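PDB 5A99: polyhedrin from Operophtera brumata cypovirus 19, which forms the crystalline lattice of the viral occlusion bodies (polyhedra), microcrystals that probably protect embedded virus particles outside the insect host. Local coordinates for residues 38-43 and 110-115; 48-53 and 216-221. All blocks are in the same frame, centred on the assembly; numbering follows the deposited sequence.

Contact 1 (38-43 and 110-115); sequences VLYMKD and SFQFIV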
ATOM      1  N   VAL A  38       5.100  -5.515 -17.482  1.00 12.52           N
ATOM      2  CA  VAL A  38       5.002  -4.751 -18.714  1.00 12.20           C
ATOM      3  C   VAL A  38       3.706  -5.125 -19.400  1.00 12.14           C
ATOM      4  O   VAL A  38       3.463  -6.293 -19.694  1.00 12.41           O
ATOM      5  CB  VAL A  38       6.167  -5.052 -19.658  1.00 10.69           C
ATOM      6  CG1 VAL A  38       6.087  -4.167 -20.935  1.00  8.29           C
ATOM      7  CG2 VAL A  38       7.474  -4.867 -18.937  1.00  8.97           C
ATOM      8  N   LEU A  39       2.878  -4.128 -19.654  1.00 10.71           N
ATOM      9  CA  LEU A  39       1.576  -4.370 -20.267  1.00 14.04           C
ATOM     10  C   LEU A  39       1.534  -3.799 -21.674  1.00 13.88           C
ATOM     11  O   LEU A  39       1.758  -2.606 -21.880  1.00 12.79           O
ATOM     12  CB  LEU A  39       0.478  -3.751 -19.405  1.00 14.24           C
ATOM     13  CG  LEU A  39       0.533  -4.255 -17.960  1.00 18.16           C
ATOM     14  CD1 LEU A  39      -0.341  -3.443 -17.031  1.00 13.49           C
ATOM     15  CD2 LEU A  39       0.137  -5.721 -17.926  1.00 10.66           C
ATOM     16  N   TYR A  40       1.264  -4.666 -22.639  1.00 10.24           N
ATOM     17  CA  TYR A  40       1.175  -4.250 -24.023  1.00 12.03           C
ATOM     18  C   TYR A  40      -0.272  -3.966 -24.352  1.00 12.30           C
ATOM     19  O   TYR A  40      -1.128  -4.848 -24.303  1.00 10.45           O
ATOM     20  CB  TYR A  40       1.768  -5.322 -24.930  1.00 10.98           C
ATOM     21  CG  TYR A  40       3.174  -5.682 -24.514  1.00 14.24           C
ATOM     22  CD1 TYR A  40       4.268  -4.943 -24.961  1.00 14.67           C
ATOM     23  CD2 TYR A  40       3.405  -6.735 -23.641  1.00 14.40           C
ATOM     24  CE1 TYR A  40       5.555  -5.266 -24.564  1.00 17.95           C
ATOM     25  CE2 TYR A  40       4.680  -7.064 -23.243  1.00 18.18           C
ATOM     26  CZ  TYR A  40       5.750  -6.326 -23.703  1.00 14.77           C
ATOM     27  OH  TYR A  40       7.019  -6.652 -23.299  1.00 14.44           O
ATOM     28  N   MET A  41      -0.534  -2.711 -24.676  1.00 11.60           N
ATOM     29  CA  MET A  41      -1.897  -2.232 -24.796  1.00 12.95           C
ATOM     30  C   MET A  41      -2.396  -2.375 -26.239  1.00 10.72           C
ATOM     31  O   MET A  41      -1.651  -2.759 -27.152  1.00 12.84           O
ATOM     32  CB  MET A  41      -1.983  -0.777 -24.301  1.00  6.73           C
ATOM     33  CG  MET A  41      -1.333  -0.519 -22.922  1.00 15.60           C
ATOM     34  SD  MET A  41      -1.760  -1.634 -21.553  1.00 14.51           S
ATOM     35  CE  MET A  41      -3.471  -1.179 -21.313  1.00 12.46           C
ATOM     36  N   LYS A  42      -3.667  -2.075 -26.436  1.00  9.00           N
ATOM     37  CA  LYS A  42      -4.334  -2.330 -27.707  1.00 15.90           C
ATOM     38  C   LYS A  42      -3.881  -1.357 -28.808  1.00 14.32           C
ATOM     39  O   LYS A  42      -4.084  -1.610 -29.998  1.00 11.85           O
ATOM     40  CB  LYS A  42      -5.851  -2.299 -27.496  1.00 11.66           C
ATOM     41  CG  LYS A  42      -6.325  -3.445 -26.613  1.00 12.71           C
ATOM     42  CD  LYS A  42      -7.832  -3.484 -26.384  1.00 18.58           C
ATOM     43  CE  LYS A  42      -8.236  -4.835 -25.782  1.00 12.04           C
ATOM     44  NZ  LYS A  42      -9.681  -4.992 -25.534  1.00 24.07           N
ATOM     45  N   ASP A  43      -3.227  -0.266 -28.416  1.00 14.26           N
ATOM     46  CA  ASP A  43      -2.671   0.667 -29.400  1.00 15.12           C
ATOM     47  C   ASP A  43      -1.175   0.433 -29.621  1.00 14.92           C
ATOM     48  O   ASP A  43      -0.482   1.238 -30.266  1.00 15.60           O
ATOM     49  CB  ASP A  43      -2.947   2.118 -28.983  1.00 10.68           C
ATOM     50  CG  ASP A  43      -2.330   2.484 -27.637  1.00 10.47           C
ATOM     51  OD1 ASP A  43      -1.729   1.611 -26.963  1.00  9.85           O
ATOM     52  OD2 ASP A  43      -2.475   3.661 -27.237  1.00 13.19           O
ATOM     53  N   SER A 110      -1.558  -8.210 -23.619  1.00 13.61           N
ATOM     54  CA  SER A 110      -0.639  -9.230 -23.162  1.00 12.76           C
ATOM     55  C   SER A 110       0.333  -8.586 -22.197  1.00 14.55           C
ATOM     56  O   SER A 110       0.283  -7.367 -21.960  1.00 11.43           O
ATOM     57  CB  SER A 110       0.113  -9.853 -24.340  1.00 12.54           C
ATOM     58  OG  SER A 110       1.014  -8.908 -24.900  1.00 19.36           O
ATOM     59  N   PHE A 111       1.211  -9.405 -21.638  1.00 10.56           N
ATOM     60  CA  PHE A 111       2.141  -8.933 -20.625  1.00 14.41           C
ATOM     61  C   PHE A 111       3.522  -9.579 -20.773  1.00 12.39           C
ATOM     62  O   PHE A 111       3.675 -10.642 -21.392  1.00 10.52           O
ATOM     63  CB  PHE A 111       1.587  -9.265 -19.229  1.00 16.24           C
ATOM     64  CG  PHE A 111       1.669 -10.727 -18.886  1.00 16.21           C
ATOM     65  CD1 PHE A 111       2.833 -11.261 -18.354  1.00 19.16           C
ATOM     66  CD2 PHE A 111       0.598 -11.580 -19.125  1.00 18.60           C
ATOM     67  CE1 PHE A 111       2.926 -12.613 -18.062  1.00 10.66           C
ATOM     68  CE2 PHE A 111       0.688 -12.942 -18.820  1.00 11.33           C
ATOM     69  CZ  PHE A 111       1.855 -13.446 -18.284  1.00 12.22           C
ATOM     70  N   GLN A 112       4.526  -8.925 -20.199  1.00  9.85           N
ATOM     71  CA  GLN A 112       5.815  -9.555 -19.943  1.00 11.01           C
ATOM     72  C   GLN A 112       6.212  -9.253 -18.497  1.00  7.57           C
ATOM     73  O   GLN A 112       6.198  -8.094 -18.057  1.00 10.26           O
ATOM     74  CB  GLN A 112       6.896  -9.080 -20.928  1.00 10.35           C
ATOM     75  CG  GLN A 112       8.309  -9.529 -20.532  1.00  7.00           C
ATOM     76  CD  GLN A 112       9.368  -9.327 -21.618  1.00 13.01           C
ATOM     77  OE1 GLN A 112      10.470  -9.874 -21.531  1.00 10.52           O
ATOM     78  NE2 GLN A 112       9.057  -8.515 -22.615  1.00 15.23           N
ATOM     79  N   PHE A 113       6.525 -10.304 -17.748  1.00 12.38           N
ATOM     80  CA  PHE A 113       6.940 -10.159 -16.357  1.00 10.07           C
ATOM     81  C   PHE A 113       8.423 -10.491 -16.276  1.00  9.06           C
ATOM     82  O   PHE A 113       8.850 -11.553 -16.734  1.00  8.48           O
ATOM     83  CB  PHE A 113       6.098 -11.083 -15.471  1.00  9.14           C
ATOM     84  CG  PHE A 113       6.459 -11.041 -14.014  1.00  5.24           C
ATOM     85  CD1 PHE A 113       6.290  -9.877 -13.274  1.00  8.90           C
ATOM     86  CD2 PHE A 113       6.952 -12.167 -13.374  1.00 10.27           C
ATOM     87  CE1 PHE A 113       6.604  -9.843 -11.919  1.00 11.92           C
ATOM     88  CE2 PHE A 113       7.268 -12.136 -12.020  1.00  6.41           C
ATOM     89  CZ  PHE A 113       7.096 -10.966 -11.299  1.00  9.30           C
ATOM     90  N   ILE A 114       9.206  -9.559 -15.732  1.00 10.42           N
ATOM     91  CA  ILE A 114      10.653  -9.708 -15.641  1.00 10.02           C
ATOM     92  C   ILE A 114      11.158  -9.445 -14.234  1.00 10.19           C
ATOM     93  O   ILE A 114      10.876  -8.401 -13.636  1.00  6.62           O
ATOM     94  CB  ILE A 114      11.404  -8.754 -16.609  1.00 15.26           C
ATOM     95  CG1 ILE A 114      10.864  -8.900 -18.032  1.00 13.16           C
ATOM     96  CG2 ILE A 114      12.909  -9.043 -16.594  1.00 13.64           C
ATOM     97  CD1 ILE A 114      11.128  -7.704 -18.891  1.00 13.85           C
ATOM     98  N   VAL A 115      11.906 -10.412 -13.713  1.00  8.86           N
ATOM     99  CA  VAL A 115      12.586 -10.266 -12.440  1.00  8.18           C
ATOM    100  C   VAL A 115      14.081 -10.215 -12.726  1.00  8.14           C
ATOM    101  O   VAL A 115      14.585 -10.926 -13.586  1.00  9.86           O
ATOM    102  CB  VAL A 115      12.259 -11.421 -11.473  1.00 14.47           C
ATOM    103  CG1 VAL A 115      10.776 -11.392 -11.112  1.00  6.84           C
ATOM    104  CG2 VAL A 115      12.650 -12.763 -12.077  1.00 12.40           C
TER

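Contact 2 (48-53 and 216-221); sequences IIRAQN and PDLYAH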
ATOM      1  N   ILE A  48       4.427   0.304 -18.227  1.00 11.79           N
ATOM      2  CA  ILE A  48       5.438  -0.363 -17.420  1.00  7.04           C
ATOM      3  C   ILE A  48       5.199  -0.076 -15.950  1.00  9.64           C
ATOM      4  O   ILE A  48       5.031   1.068 -15.539  1.00 10.01           O
ATOM      5  CB  ILE A  48       6.869   0.098 -17.820  1.00  8.60           C
ATOM      6  CG1 ILE A  48       7.094  -0.137 -19.312  1.00 11.50           C
ATOM      7  CG2 ILE A  48       7.937  -0.628 -16.997  1.00  8.90           C
ATOM      8  CD1 ILE A  48       8.500   0.193 -19.798  1.00 13.71           C
ATOM      9  N   ILE A  49       5.152  -1.140 -15.163  1.00 12.71           N
ATOM     10  CA  ILE A  49       5.069  -1.026 -13.713  1.00 10.05           C
ATOM     11  C   ILE A  49       6.322  -1.690 -13.166  1.00 10.70           C
ATOM     12  O   ILE A  49       6.562  -2.869 -13.422  1.00  9.04           O
ATOM     13  CB  ILE A  49       3.810  -1.719 -13.167  1.00 12.83           C
ATOM     14  CG1 ILE A  49       2.548  -1.049 -13.722  1.00 15.30           C
ATOM     15  CG2 ILE A  49       3.765  -1.665 -11.650  1.00 11.79           C
ATOM     16  CD1 ILE A  49       1.286  -1.757 -13.355  1.00 16.92           C
ATOM     17  N   ARG A  50       7.147  -0.920 -12.463  1.00 10.37           N
ATOM     18  CA  ARG A  50       8.321  -1.475 -11.810  1.00 11.09           C
ATOM     19  C   ARG A  50       8.188  -1.441 -10.303  1.00 11.22           C
ATOM     20  O   ARG A  50       7.965  -0.383  -9.694  1.00 13.62           O
ATOM     21  CB  ARG A  50       9.602  -0.743 -12.185  1.00 10.08           C
ATOM     22  CG  ARG A  50      10.839  -1.380 -11.552  1.00 13.11           C
ATOM     23  CD  ARG A  50      12.120  -0.658 -11.909  1.00 10.94           C
ATOM     24  NE  ARG A  50      12.369   0.537 -11.103  1.00 12.73           N
ATOM     25  CZ  ARG A  50      12.626   1.745 -11.603  1.00 15.71           C
ATOM     26  NH1 ARG A  50      12.621   1.934 -12.919  1.00 14.54           N
ATOM     27  NH2 ARG A  50      12.885   2.770 -10.784  1.00  9.98           N
ATOM     28  N   ALA A  51       8.366  -2.611  -9.714  1.00 10.19           N
ATOM     29  CA  ALA A  51       8.509  -2.741  -8.272  1.00 10.97           C
ATOM     30  C   ALA A  51       9.972  -3.035  -7.977  1.00  8.58           C
ATOM     31  O   ALA A  51      10.656  -3.701  -8.762  1.00 10.65           O
ATOM     32  CB  ALA A  51       7.649  -3.852  -7.765  1.00 11.08           C
ATOM     33  N   GLN A  52      10.445  -2.551  -6.844  1.00  5.94           N
ATOM     34  CA  GLN A  52      11.822  -2.786  -6.449  1.00  7.87           C
ATOM     35  C   GLN A  52      11.987  -2.713  -4.942  1.00 11.74           C
ATOM     36  O   GLN A  52      11.251  -2.002  -4.246  1.00 12.31           O
ATOM     37  CB  GLN A  52      12.749  -1.769  -7.118  1.00  8.28           C
ATOM     38  CG  GLN A  52      12.630  -0.362  -6.572  1.00 13.69           C
ATOM     39  CD  GLN A  52      13.396   0.669  -7.399  1.00  7.64           C
ATOM     40  OE1 GLN A  52      13.504   0.552  -8.621  1.00  9.03           O
ATOM     41  NE2 GLN A  52      13.914   1.697  -6.729  1.00 10.82           N
ATOM     42  N   ASN A  53      12.984  -3.435  -4.451  1.00 11.17           N
ATOM     43  CA  ASN A  53      13.251  -3.507  -3.035  1.00 12.77           C
ATOM     44  C   ASN A  53      14.625  -4.131  -2.800  1.00 10.46           C
ATOM     45  O   ASN A  53      15.083  -4.969  -3.589  1.00 11.78           O
ATOM     46  CB  ASN A  53      12.160  -4.341  -2.354  1.00  9.31           C
ATOM     47  CG  ASN A  53      12.177  -4.208  -0.846  1.00  8.51           C
ATOM     48  OD1 ASN A  53      12.842  -4.980  -0.141  1.00 11.77           O
ATOM     49  ND2 ASN A  53      11.447  -3.223  -0.336  1.00 11.19           N
ATOM     50  N   PRO A 216       8.693   3.493  -4.177  1.00 11.31           N
ATOM     51  CA  PRO A 216       7.329   3.366  -4.691  1.00 13.60           C
ATOM     52  C   PRO A 216       7.358   2.598  -6.000  1.00 16.16           C
ATOM     53  O   PRO A 216       8.416   2.551  -6.638  1.00 17.15           O
ATOM     54  CB  PRO A 216       6.908   4.819  -4.917  1.00 17.69           C
ATOM     55  CG  PRO A 216       8.173   5.511  -5.264  1.00 14.49           C
ATOM     56  CD  PRO A 216       9.265   4.820  -4.456  1.00 12.10           C
ATOM     57  N   ASP A 217       6.243   1.984  -6.387  1.00 12.44           N
ATOM     58  CA  ASP A 217       6.170   1.377  -7.705  1.00 16.59           C
ATOM     59  C   ASP A 217       6.244   2.503  -8.723  1.00 16.64           C
ATOM     60  O   ASP A 217       5.620   3.553  -8.551  1.00 10.34           O
ATOM     61  CB  ASP A 217       4.881   0.578  -7.901  1.00 14.98           C
ATOM     62  CG  ASP A 217       4.853  -0.709  -7.087  1.00 16.34           C
ATOM     63  OD1 ASP A 217       5.916  -1.148  -6.594  1.00 11.64           O
ATOM     64  OD2 ASP A 217       3.760  -1.300  -6.964  1.00 16.84           O
ATOM     65  N   LEU A 218       7.014   2.288  -9.781  1.00 12.90           N
ATOM     66  CA  LEU A 218       7.093   3.268 -10.851  1.00 11.93           C
ATOM     67  C   LEU A 218       6.137   2.882 -11.966  1.00 11.26           C
ATOM     68  O   LEU A 218       6.125   1.735 -12.401  1.00 12.64           O
ATOM     69  CB  LEU A 218       8.514   3.356 -11.399  1.00 14.96           C
ATOM     70  CG  LEU A 218       8.736   4.357 -12.542  1.00 12.23           C
ATOM     71  CD1 LEU A 218      10.131   4.975 -12.477  1.00 14.49           C
ATOM     72  CD2 LEU A 218       8.528   3.682 -13.866  1.00 16.69           C
ATOM     73  N   TYR A 219       5.320   3.841 -12.395  1.00 14.11           N
ATOM     74  CA  TYR A 219       4.439   3.682 -13.551  1.00 16.45           C
ATOM     75  C   TYR A 219       4.962   4.517 -14.710  1.00  9.93           C
ATOM     76  O   TYR A 219       5.275   5.693 -14.535  1.00 11.37           O
ATOM     77  CB  TYR A 219       3.026   4.158 -13.202  1.00 17.63           C
ATOM     78  CG  TYR A 219       2.085   3.110 -12.634  1.00 11.35           C
ATOM     79  CD1 TYR A 219       2.244   2.626 -11.343  1.00 17.19           C
ATOM     80  CD2 TYR A 219       1.012   2.640 -13.380  1.00 16.82           C
ATOM     81  CE1 TYR A 219       1.369   1.676 -10.814  1.00 17.70           C
ATOM     82  CE2 TYR A 219       0.134   1.691 -12.866  1.00 16.42           C
ATOM     83  CZ  TYR A 219       0.314   1.213 -11.583  1.00 15.44           C
ATOM     84  OH  TYR A 219      -0.566   0.271 -11.078  1.00 18.98           O
ATOM     85  N   ALA A 220       5.038   3.924 -15.894  1.00 10.77           N
ATOM     86  CA  ALA A 220       5.511   4.628 -17.091  1.00 12.46           C
ATOM     87  C   ALA A 220       4.687   4.234 -18.303  1.00  8.82           C
ATOM     88  O   ALA A 220       4.234   3.099 -18.407  1.00 12.70           O
ATOM     89  CB  ALA A 220       6.981   4.333 -17.354  1.00 14.62           C
ATOM     90  N   HIS A 221       4.527   5.180 -19.225  1.00 12.30           N
ATOM     91  CA  HIS A 221       3.783   4.971 -20.460  1.00 12.16           C
ATOM     92  C   HIS A 221       4.677   5.319 -21.655  1.00 11.67           C
ATOM     93  O   HIS A 221       5.195   6.438 -21.753  1.00 11.47           O
ATOM     94  CB  HIS A 221       2.517   5.838 -20.437  1.00 17.69           C
ATOM     95  CG  HIS A 221       1.569   5.575 -21.569  1.00 13.49           C
ATOM     96  ND1 HIS A 221       1.656   4.466 -22.378  1.00 17.94           N
ATOM     97  CD2 HIS A 221       0.504   6.285 -22.014  1.00 14.44           C
ATOM     98  CE1 HIS A 221       0.692   4.508 -23.283  1.00 12.02           C
ATOM     99  NE2 HIS A 221      -0.020   5.600 -23.082  1.00 20.54           N
TER
HETATM  100  O   HOH W   1       9.867   0.898  -8.700  1.00 19.41           O
HETATM  101  O   HOH W   2       8.387  -0.771  -5.537  1.00  6.83           O

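Contact 1 (38-43 and 110-115)
Tyr40 and Gln112 carry the polar side-chain part of this contact. The amide nitrogen Gln112 NE2 donates to Tyr40 OH over 2.8 Å, with the hydroxyl only 8° out of the amide plane. CG of Gln112 stands anti to the backbone N (chi1 170°), and the extended chain beyond it brings NE2 to the phenol. The partner strand runs past the edge of the Tyr40 ring: CE2 lies 3.6 Å from Gln112 N.

Strands 38-40 and 110-115 are antiparallel neighbours, their axes 4.7 Å apart at closest approach. Val38 and Gln112 form a hydrogen-bonded pair through both N-H groups. Tyr40 N reaches Ser110 O at 3.0 Å, whereas the return bond from Ser110 N to Tyr40 O, 3.5 Å, is weak. Between them sits the non-hydrogen-bonded pair Leu39 and Phe111.

Apolar contact there is slight: Leu39 CD2 meets Phe111 CB at 4.0 Å. The Phe111 ring meets Phe179 edge-to-face and Phe126 and Phe174 at inclined planes.

Tyr40 OH also bonds Tyr240 OH, while Gln112 bonds Ser169 OG through OE1 and Arg241 O through NE2. This polar network ties strands 33-40, 110-116 and 164-173 of the six-stranded antiparallel sheet to the C-terminal region.

Contact 2 (48-53 and 216-221)
Ile49 lies against one face of the Tyr219 ring, the two side chains running side by side in the same direction. Its CG1 is 3.8 Å from the ring centroid and 15° off the normal, a CH-pi contact, while Ile49 CD1 reaches Tyr219 CZ at 3.6 Å. On the face of Arg50 and Leu218, the guanidinium carries Leu218 CB over one side, and Leu218 CD1 approaches Arg50 NH2 at 3.9 Å. The carboxylate atom Asp217 OD1 makes van der Waals contact with the methyl Ala51 CB at 3.4 Å.

Antiparallel pairing of strands 46-53 and 218-222 puts these residues opposite one another. Ile48 with Ala220 and Arg50 with Leu218 are hydrogen-bonded pairs; Ile49 with Tyr219 is the non-hydrogen-bonded pair between them. Strand 218-222 is the outermost strand on this side of the chain's six-stranded sheet. Where the pairing ends, water 1 donates to Pro216 O, its spacing to Arg50 O being doubtfully short, and water 2 joins Gln52 N to Asp217 OD1.

Further out, Gln52 OE1 accepts from Arg50 NE at 2.7 Å, steadying a chain bent at chi3 (81°). Arg50 NH1 bonds Tyr232 OH, and NH2 bonds Asn132 O of the second subunit. Asp217 is held by a salt bridge from OD1 to Arg59 and a hydrogen bond from OD2 to Tyr61, and Tyr219 OH bonds Gln65 O.

Overall arrangement
Both contacts belong to one six-stranded antiparallel sheet, whose strands are ordered across it 157-161, 164-173, 110-116, 33-40, 46-53, 218-222. Contact 1 joins the third and fourth, contact 2 the fifth and sixth; strands 33-40 and 46-53, successive in the chain and adjacent in the sheet, connect them. Their centres are 13 Å apart, and their nearest atoms, about 4 Å apart, do not touch. Along the chain the segments alternate: 38-43, 48-53, 110-115, 216-221. Both early strands therefore recruit partners from much later sequence. Helix 225-236 packs on both contacts, but within the three-chain assembly another subunit touches contact 2 and not contact 1, placing that end of the sheet at a subunit interface.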